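Long-range contact in high affinity transport system protein p37 (Mycoplasma hyorhinis, PDB 3EKI), which binds thiamine diphosphate outside the cell membrane as the lipoprotein component of a high-affinity transport system, probably for uptake of that cofactor: residues W42-E52 / F93-Q104. Sequence-based numbering, arbitrary orientation.
Sequences WDKSITFGVSE and FDDVDFKVTPIQ. With CA (calcium ion), chain D.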
ATOM      1  N   TRP A  42       0.269 -31.232  -6.576  1.00  8.32           N
ATOM      2  CA  TRP A  42       0.144 -30.482  -7.825  1.00  6.91           C
ATOM      3  C   TRP A  42      -1.315 -30.201  -8.086  1.00 10.54           C
ATOM      4  O   TRP A  42      -2.190 -31.066  -8.023  1.00 10.78           O
ATOM      5  CB  TRP A  42       0.745 -31.257  -9.001  1.00  7.25           C
ATOM      6  CG  TRP A  42       0.830 -30.451 -10.263  1.00  6.54           C
ATOM      7  CD1 TRP A  42      -0.092 -30.359 -11.258  1.00  5.97           C
ATOM      8  CD2 TRP A  42       1.953 -29.625 -10.615  1.00  7.04           C
ATOM      9  NE1 TRP A  42       0.374 -29.519 -12.237  1.00  7.64           N
ATOM     10  CE2 TRP A  42       1.625 -29.052 -11.871  1.00  9.22           C
ATOM     11  CE3 TRP A  42       3.180 -29.318 -10.005  1.00  6.53           C
ATOM     12  CZ2 TRP A  42       2.511 -28.187 -12.503  1.00  6.80           C
ATOM     13  CZ3 TRP A  42       4.047 -28.457 -10.656  1.00  7.17           C
ATOM     14  CH2 TRP A  42       3.721 -27.887 -11.902  1.00  6.51           C
ATOM     15  N   ASP A  43      -1.672 -28.962  -8.405  1.00  8.90           N
ATOM     16  CA  ASP A  43      -3.060 -28.620  -8.625  1.00  7.63           C
ATOM     17  C   ASP A  43      -3.206 -28.129 -10.053  1.00 10.97           C
ATOM     18  O   ASP A  43      -2.558 -27.131 -10.398  1.00  9.40           O
ATOM     19  CB  ASP A  43      -3.477 -27.541  -7.623  1.00 10.56           C
ATOM     20  CG  ASP A  43      -4.952 -27.259  -7.612  1.00  8.09           C
ATOM     21  OD1 ASP A  43      -5.676 -27.823  -8.467  1.00  9.55           O
ATOM     22  OD2 ASP A  43      -5.422 -26.477  -6.750  1.00  9.19           O
ATOM     23  N   LYS A  44      -3.987 -28.801 -10.872  1.00 10.53           N
ATOM     24  CA  LYS A  44      -4.079 -28.438 -12.283  1.00  7.23           C
ATOM     25  C   LYS A  44      -4.955 -27.233 -12.541  1.00  7.77           C
ATOM     26  O   LYS A  44      -5.088 -26.773 -13.684  1.00 10.34           O
ATOM     27  CB  LYS A  44      -4.594 -29.641 -13.099  1.00  8.78           C
ATOM     28  CG  LYS A  44      -6.048 -29.963 -12.763  1.00 16.78           C
ATOM     29  CD  LYS A  44      -6.503 -31.290 -13.358  1.00 17.03           C
ATOM     30  CE  LYS A  44      -7.978 -31.526 -13.078  1.00 26.50           C
ATOM     31  NZ  LYS A  44      -8.263 -32.976 -12.863  1.00 41.29           N
ATOM     32  N   SER A  45      -5.546 -26.667 -11.509  1.00  7.19           N
ATOM     33  CA  SER A  45      -6.375 -25.473 -11.587  1.00  8.08           C
ATOM     34  C   SER A  45      -5.889 -24.500 -10.511  1.00 12.40           C
ATOM     35  O   SER A  45      -5.919 -24.848  -9.322  1.00  9.91           O
ATOM     36  CB  SER A  45      -7.852 -25.803 -11.386  1.00 11.78           C
ATOM     37  OG  SER A  45      -8.643 -24.635 -11.211  1.00 15.43           O
ATOM     38  N   ILE A  46      -5.417 -23.321 -10.892  1.00  7.70           N
ATOM     39  CA  ILE A  46      -4.975 -22.353  -9.897  1.00  5.40           C
ATOM     40  C   ILE A  46      -5.920 -21.157  -9.984  1.00  8.61           C
ATOM     41  O   ILE A  46      -6.109 -20.638 -11.071  1.00  9.42           O
ATOM     42  CB  ILE A  46      -3.506 -22.003 -10.126  1.00  6.41           C
ATOM     43  CG1 ILE A  46      -2.534 -23.147  -9.814  1.00  7.43           C
ATOM     44  CG2 ILE A  46      -3.110 -20.746  -9.358  1.00  8.98           C
ATOM     45  CD1 ILE A  46      -2.355 -23.362  -8.321  1.00 13.54           C
ATOM     46  N   THR A  47      -6.476 -20.792  -8.844  1.00  7.01           N
ATOM     47  CA  THR A  47      -7.369 -19.652  -8.727  1.00  8.00           C
ATOM     48  C   THR A  47      -6.754 -18.570  -7.841  1.00  8.43           C
ATOM     49  O   THR A  47      -6.461 -18.854  -6.679  1.00  7.38           O
ATOM     50  CB  THR A  47      -8.726 -20.093  -8.144  1.00  9.50           C
ATOM     51  OG1 THR A  47      -9.333 -21.052  -9.018  1.00  8.83           O
ATOM     52  CG2 THR A  47      -9.678 -18.910  -8.048  1.00 12.48           C
ATOM     53  N   PHE A  48      -6.567 -17.373  -8.375  1.00  8.00           N
ATOM     54  CA  PHE A  48      -6.147 -16.194  -7.633  1.00  7.66           C
ATOM     55  C   PHE A  48      -7.337 -15.408  -7.078  1.00  7.65           C
ATOM     56  O   PHE A  48      -8.320 -15.124  -7.774  1.00  9.47           O
ATOM     57  CB  PHE A  48      -5.340 -15.281  -8.558  1.00  8.69           C
ATOM     58  CG  PHE A  48      -4.062 -15.872  -9.139  1.00 14.54           C
ATOM     59  CD1 PHE A  48      -3.369 -16.902  -8.532  1.00 14.14           C
ATOM     60  CD2 PHE A  48      -3.556 -15.361 -10.323  1.00 25.02           C
ATOM     61  CE1 PHE A  48      -2.203 -17.392  -9.112  1.00 17.52           C
ATOM     62  CE2 PHE A  48      -2.393 -15.834 -10.900  1.00 20.79           C
ATOM     63  CZ  PHE A  48      -1.706 -16.846 -10.269  1.00 11.85           C
ATOM     64  N   GLY A  49      -7.285 -15.001  -5.824  1.00  7.78           N
ATOM     65  CA  GLY A  49      -8.289 -14.124  -5.254  1.00 10.65           C
ATOM     66  C   GLY A  49      -7.944 -12.710  -5.687  1.00 13.12           C
ATOM     67  O   GLY A  49      -6.767 -12.338  -5.635  1.00 15.84           O
ATOM     68  N   VAL A  50      -8.961 -11.980  -6.131  1.00 11.03           N
ATOM     69  CA  VAL A  50      -8.799 -10.569  -6.469  1.00 13.13           C
ATOM     70  C   VAL A  50     -10.001  -9.799  -5.904  1.00 11.05           C
ATOM     71  O   VAL A  50     -11.072 -10.356  -5.730  1.00 14.78           O
ATOM     72  CB  VAL A  50      -8.686 -10.248  -7.964  1.00 18.13           C
ATOM     73  CG1 VAL A  50      -7.532 -11.007  -8.601  1.00 17.08           C
ATOM     74  CG2 VAL A  50     -10.005 -10.530  -8.674  1.00 25.20           C
ATOM     75  N   SER A  51      -9.750  -8.517  -5.654  1.00 13.85           N
ATOM     76  CA  SER A  51     -10.793  -7.708  -5.043  1.00 16.47           C
ATOM     77  C   SER A  51     -12.079  -7.695  -5.882  1.00 14.23           C
ATOM     78  O   SER A  51     -12.019  -7.431  -7.079  1.00 16.51           O
ATOM     79  CB  SER A  51     -10.355  -6.260  -4.825  1.00 17.92           C
ATOM     80  OG  SER A  51     -11.509  -5.528  -4.409  1.00 26.43           O
ATOM     81  N   GLU A  52     -13.181  -7.953  -5.210  1.00 17.64           N
ATOM     82  CA  GLU A  52     -14.537  -8.002  -5.701  1.00 21.41           C
ATOM     83  C   GLU A  52     -14.917  -6.653  -6.298  1.00 19.31           C
ATOM     84  O   GLU A  52     -15.366  -6.579  -7.438  1.00 26.40           O
ATOM     85  CB  GLU A  52     -15.469  -8.359  -4.558  1.00 33.82           C
ATOM     86  CG  GLU A  52     -16.900  -8.707  -4.942  1.00 40.40           C
ATOM     87  CD  GLU A  52     -17.618  -9.353  -3.767  1.00 46.63           C
ATOM     88  OE1 GLU A  52     -18.289  -8.608  -3.019  1.00 66.54           O
ATOM     89  OE2 GLU A  52     -17.495 -10.587  -3.599  1.00 74.89           O
ATOM     90  N   PHE A  93       3.771 -33.276 -14.992  1.00 10.06           N
ATOM     91  CA  PHE A  93       2.523 -32.996 -14.279  1.00 10.47           C
ATOM     92  C   PHE A  93       1.463 -32.492 -15.265  1.00 10.63           C
ATOM     93  O   PHE A  93       1.854 -32.163 -16.398  1.00 12.47           O
ATOM     94  CB  PHE A  93       2.726 -31.933 -13.190  1.00 11.57           C
ATOM     95  CG  PHE A  93       3.569 -32.304 -11.986  1.00 12.66           C
ATOM     96  CD1 PHE A  93       3.046 -33.101 -10.977  1.00 10.17           C
ATOM     97  CD2 PHE A  93       4.869 -31.865 -11.842  1.00 11.36           C
ATOM     98  CE1 PHE A  93       3.782 -33.453  -9.870  1.00 11.13           C
ATOM     99  CE2 PHE A  93       5.602 -32.205 -10.719  1.00 11.34           C
ATOM    100  CZ  PHE A  93       5.068 -32.990  -9.712  1.00 11.34           C
ATOM    101  N   ASP A  94       0.213 -32.411 -14.856  1.00 11.07           N
ATOM    102  CA  ASP A  94      -0.816 -31.833 -15.695  1.00  9.33           C
ATOM    103  C   ASP A  94      -0.513 -30.337 -15.921  1.00 11.24           C
ATOM    104  O   ASP A  94      -0.041 -29.608 -15.045  1.00 11.24           O
ATOM    105  CB  ASP A  94      -2.218 -31.987 -15.135  1.00  7.87           C
ATOM    106  CG  ASP A  94      -2.736 -33.401 -15.035  1.00 14.77           C
ATOM    107  OD1 ASP A  94      -2.263 -34.299 -15.762  1.00 18.56           O
ATOM    108  OD2 ASP A  94      -3.652 -33.602 -14.205  1.00 20.55           O
ATOM    109  N   ASP A  95      -0.806 -29.919 -17.154  1.00  8.77           N
ATOM    110  CA  ASP A  95      -0.801 -28.491 -17.444  1.00  6.63           C
ATOM    111  C   ASP A  95      -1.827 -27.793 -16.567  1.00  9.47           C
ATOM    112  O   ASP A  95      -2.828 -28.373 -16.165  1.00  8.80           O
ATOM    113  CB  ASP A  95      -1.108 -28.241 -18.914  1.00  7.27           C
ATOM    114  CG  ASP A  95       0.063 -28.480 -19.842  1.00 13.19           C
ATOM    115  OD1 ASP A  95       1.202 -28.758 -19.438  1.00 10.95           O
ATOM    116  OD2 ASP A  95      -0.132 -28.387 -21.075  1.00 14.57           O
ATOM    117  N   VAL A  96      -1.598 -26.504 -16.282  1.00  9.86           N
ATOM    118  CA  VAL A  96      -2.382 -25.753 -15.324  1.00  3.95           C
ATOM    119  C   VAL A  96      -3.205 -24.653 -15.985  1.00  8.11           C
ATOM    120  O   VAL A  96      -2.691 -23.930 -16.840  1.00  9.98           O
ATOM    121  CB  VAL A  96      -1.445 -25.135 -14.273  1.00  3.10           C
ATOM    122  CG1 VAL A  96      -2.239 -24.383 -13.229  1.00  8.48           C
ATOM    123  CG2 VAL A  96      -0.640 -26.263 -13.624  1.00 11.33           C
ATOM    124  N   ASP A  97      -4.452 -24.555 -15.563  1.00  8.58           N
ATOM    125  CA  ASP A  97      -5.362 -23.471 -15.913  1.00  7.38           C
ATOM    126  C   ASP A  97      -5.378 -22.414 -14.807  1.00  9.02           C
ATOM    127  O   ASP A  97      -5.278 -22.752 -13.626  1.00  8.88           O
ATOM    128  CB  ASP A  97      -6.797 -23.960 -16.078  1.00  9.74           C
ATOM    129  CG  ASP A  97      -7.719 -22.859 -16.570  1.00 19.86           C
ATOM    130  OD1 ASP A  97      -7.255 -22.081 -17.429  1.00 19.20           O
ATOM    131  OD2 ASP A  97      -8.868 -22.763 -16.102  1.00 29.39           O
ATOM    132  N   PHE A  98      -5.502 -21.143 -15.171  1.00 11.93           N
ATOM    133  CA  PHE A  98      -5.536 -20.077 -14.172  1.00 11.65           C
ATOM    134  C   PHE A  98      -6.828 -19.262 -14.249  1.00  9.62           C
ATOM    135  O   PHE A  98      -7.252 -18.905 -15.351  1.00  9.33           O
ATOM    136  CB  PHE A  98      -4.342 -19.147 -14.358  1.00  6.97           C
ATOM    137  CG  PHE A  98      -3.027 -19.835 -14.006  1.00  6.21           C
ATOM    138  CD1 PHE A  98      -2.361 -20.607 -14.944  1.00  6.41           C
ATOM    139  CD2 PHE A  98      -2.480 -19.685 -12.724  1.00  8.15           C
ATOM    140  CE1 PHE A  98      -1.171 -21.236 -14.630  1.00  5.24           C
ATOM    141  CE2 PHE A  98      -1.295 -20.296 -12.415  1.00  8.75           C
ATOM    142  CZ  PHE A  98      -0.622 -21.050 -13.367  1.00  9.27           C
ATOM    143  N   LYS A  99      -7.377 -19.013 -13.067  1.00  7.83           N
ATOM    144  CA  LYS A  99      -8.678 -18.384 -12.898  1.00  7.86           C
ATOM    145  C   LYS A  99      -8.550 -17.316 -11.803  1.00  6.86           C
ATOM    146  O   LYS A  99      -7.543 -17.330 -11.118  1.00  7.93           O
ATOM    147  CB  LYS A  99      -9.772 -19.386 -12.533  1.00 12.47           C
ATOM    148  CG  LYS A  99      -9.898 -20.559 -13.497  1.00 18.71           C
ATOM    149  CD  LYS A  99     -11.091 -21.413 -13.082  1.00 28.65           C
ATOM    150  CE  LYS A  99     -10.715 -22.871 -12.899  1.00 37.48           C
ATOM    151  NZ  LYS A  99     -11.777 -23.605 -12.143  1.00 51.99           N
ATOM    152  N   VAL A 100      -9.543 -16.454 -11.670  1.00 12.66           N
ATOM    153  CA  VAL A 100      -9.681 -15.556 -10.531  1.00  8.21           C
ATOM    154  C   VAL A 100     -11.067 -15.782  -9.926  1.00 10.18           C
ATOM    155  O   VAL A 100     -11.997 -16.285 -10.555  1.00 10.82           O
ATOM    156  CB  VAL A 100      -9.501 -14.056 -10.826  1.00 16.13           C
ATOM    157  CG1 VAL A 100      -8.096 -13.751 -11.305  1.00 17.05           C
ATOM    158  CG2 VAL A 100     -10.515 -13.568 -11.860  1.00 19.38           C
ATOM    159  N   THR A 101     -11.138 -15.390  -8.659  1.00 10.81           N
ATOM    160  CA  THR A 101     -12.385 -15.416  -7.906  1.00 11.96           C
ATOM    161  C   THR A 101     -12.470 -14.092  -7.141  1.00 20.14           C
ATOM    162  O   THR A 101     -11.424 -13.620  -6.656  1.00 15.41           O
ATOM    163  CB  THR A 101     -12.453 -16.686  -7.051  1.00 16.63           C
ATOM    164  OG1 THR A 101     -13.798 -16.881  -6.590  1.00 21.07           O
ATOM    165  CG2 THR A 101     -11.576 -16.584  -5.810  1.00 18.92           C
ATOM    166  N   PRO A 102     -13.627 -13.436  -7.060  1.00 14.68           N
ATOM    167  CA  PRO A 102     -13.733 -12.194  -6.287  1.00 14.61           C
ATOM    168  C   PRO A 102     -13.618 -12.442  -4.793  1.00 14.00           C
ATOM    169  O   PRO A 102     -14.198 -13.391  -4.281  1.00 17.79           O
ATOM    170  CB  PRO A 102     -15.151 -11.679  -6.583  1.00 17.08           C
ATOM    171  CG  PRO A 102     -15.917 -12.898  -6.963  1.00 22.52           C
ATOM    172  CD  PRO A 102     -14.916 -13.753  -7.701  1.00 21.76           C
ATOM    173  N   ILE A 103     -12.883 -11.565  -4.121  1.00 14.85           N
ATOM    174  CA  ILE A 103     -12.747 -11.621  -2.673  1.00 17.91           C
ATOM    175  C   ILE A 103     -13.131 -10.285  -2.030  1.00 13.79           C
ATOM    176  O   ILE A 103     -12.667  -9.219  -2.446  1.00 17.73           O
ATOM    177  CB  ILE A 103     -11.316 -11.989  -2.247  1.00 29.81           C
ATOM    178  CG1 ILE A 103     -10.820 -13.302  -2.866  1.00 22.37           C
ATOM    179  CG2 ILE A 103     -11.216 -12.022  -0.730  1.00 27.34           C
ATOM    180  CD1 ILE A 103     -11.643 -14.495  -2.427  1.00 19.98           C
ATOM    181  N   GLN A 104     -13.988 -10.405  -1.027  1.00 16.34           N
ATOM    182  CA  GLN A 104     -14.618  -9.215  -0.430  1.00 26.70           C
ATOM    183  C   GLN A 104     -13.599  -8.304   0.236  1.00 25.65           C
ATOM    184  O   GLN A 104     -13.632  -7.080   0.061  1.00 26.30           O
ATOM    185  CB  GLN A 104     -15.719  -9.685   0.527  1.00 29.98           C
ATOM    186  CG  GLN A 104     -16.689 -10.696  -0.068  1.00 46.12           C
ATOM    187  CD  GLN A 104     -16.331 -12.160   0.019  1.00 49.16           C
ATOM    188  OE1 GLN A 104     -15.819 -12.776  -0.921  1.00 27.36           O
ATOM    189  NE2 GLN A 104     -16.615 -12.785   1.164  1.00 56.31           N
TER
HETATM  190 CA    CA D 601      -7.049 -24.767  -7.227  1.00 11.60          CA
HETATM  191  O   HOH W   1      -8.394 -26.749  -8.049  1.00 15.47           O
HETATM  192  O   HOH W   2      -8.749 -23.644  -8.864  1.00 11.54           O
HETATM  193  O   HOH W   3     -13.852  -5.875  -2.664  1.00 30.76           O
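Ile46 N donates to Asp97 O at 2.8 Å, one of the backbone hydrogen bonds that pair strands 45-51 and 97-103 in parallel. Ile46, Phe48 and Val50 use both N-H and C=O toward strand 97-103; Lys44 adds its carbonyl. The run starts with Asp97 N donating to Lys44 O. It continues to Ile103 N, 2.7 Å from Val50 O, and Glu52 N adds a bond to Ile103 O.

At the N-terminal ends of the two segments, Trp42 stacks on Phe93. The Trp42 six-membered ring and the Phe93 ring are offset, centroids 4.2 Å apart and planes at 6°. Phe93 CB sits over the five-membered ring as a CH-pi contact. With CG anti to the backbone N (chi1 -171°), the indole presents NE1 to Asp94 O at 2.8 Å. That bond uses a carbonyl lone pair but is bent, with 140° at the hydrogen.

Apolar side chains share one face of the strand pair. Ile46 CG1 meets Val96 CG1, and its CG2 lies 3.6 Å from Phe98 CE2. Phe48 CZ touches Phe98 CD2, the rings inclined to each other, and Val50 CG1 packs on Val100 CG1. Ile103 CG1 lies against Gly49 CA. On the face of Ser45, Thr47, Lys99 and Thr101, Thr47 CG2 rests on Thr101.

The calcium site lies along the edge of strand 45-51 away from strand 97-103. Asp43 OD2 and Ser45 O bind the metal, each at 2.4 Å, with two waters, Pro118 and Asp121 also in the site. One of these waters contacts both Ser45 OG and Thr47 OG1. Asp43 OD1 accepts from Ser45 N in an Asx turn, and Arg349 bonds to OD2.

Helix 64-85 connects the strands in a beta-alpha-beta crossover, as in the periplasmic-binding-protein fold. It touches Val96 and Val100, while Phe76 meets Phe98. Helix 354-369 touches Trp42 and Ile46. The edge of strand 45-51 facing away from 97-103 bonds through Thr47 and Gly49 to Asp121 and Phe122, at the start of strand 122-125.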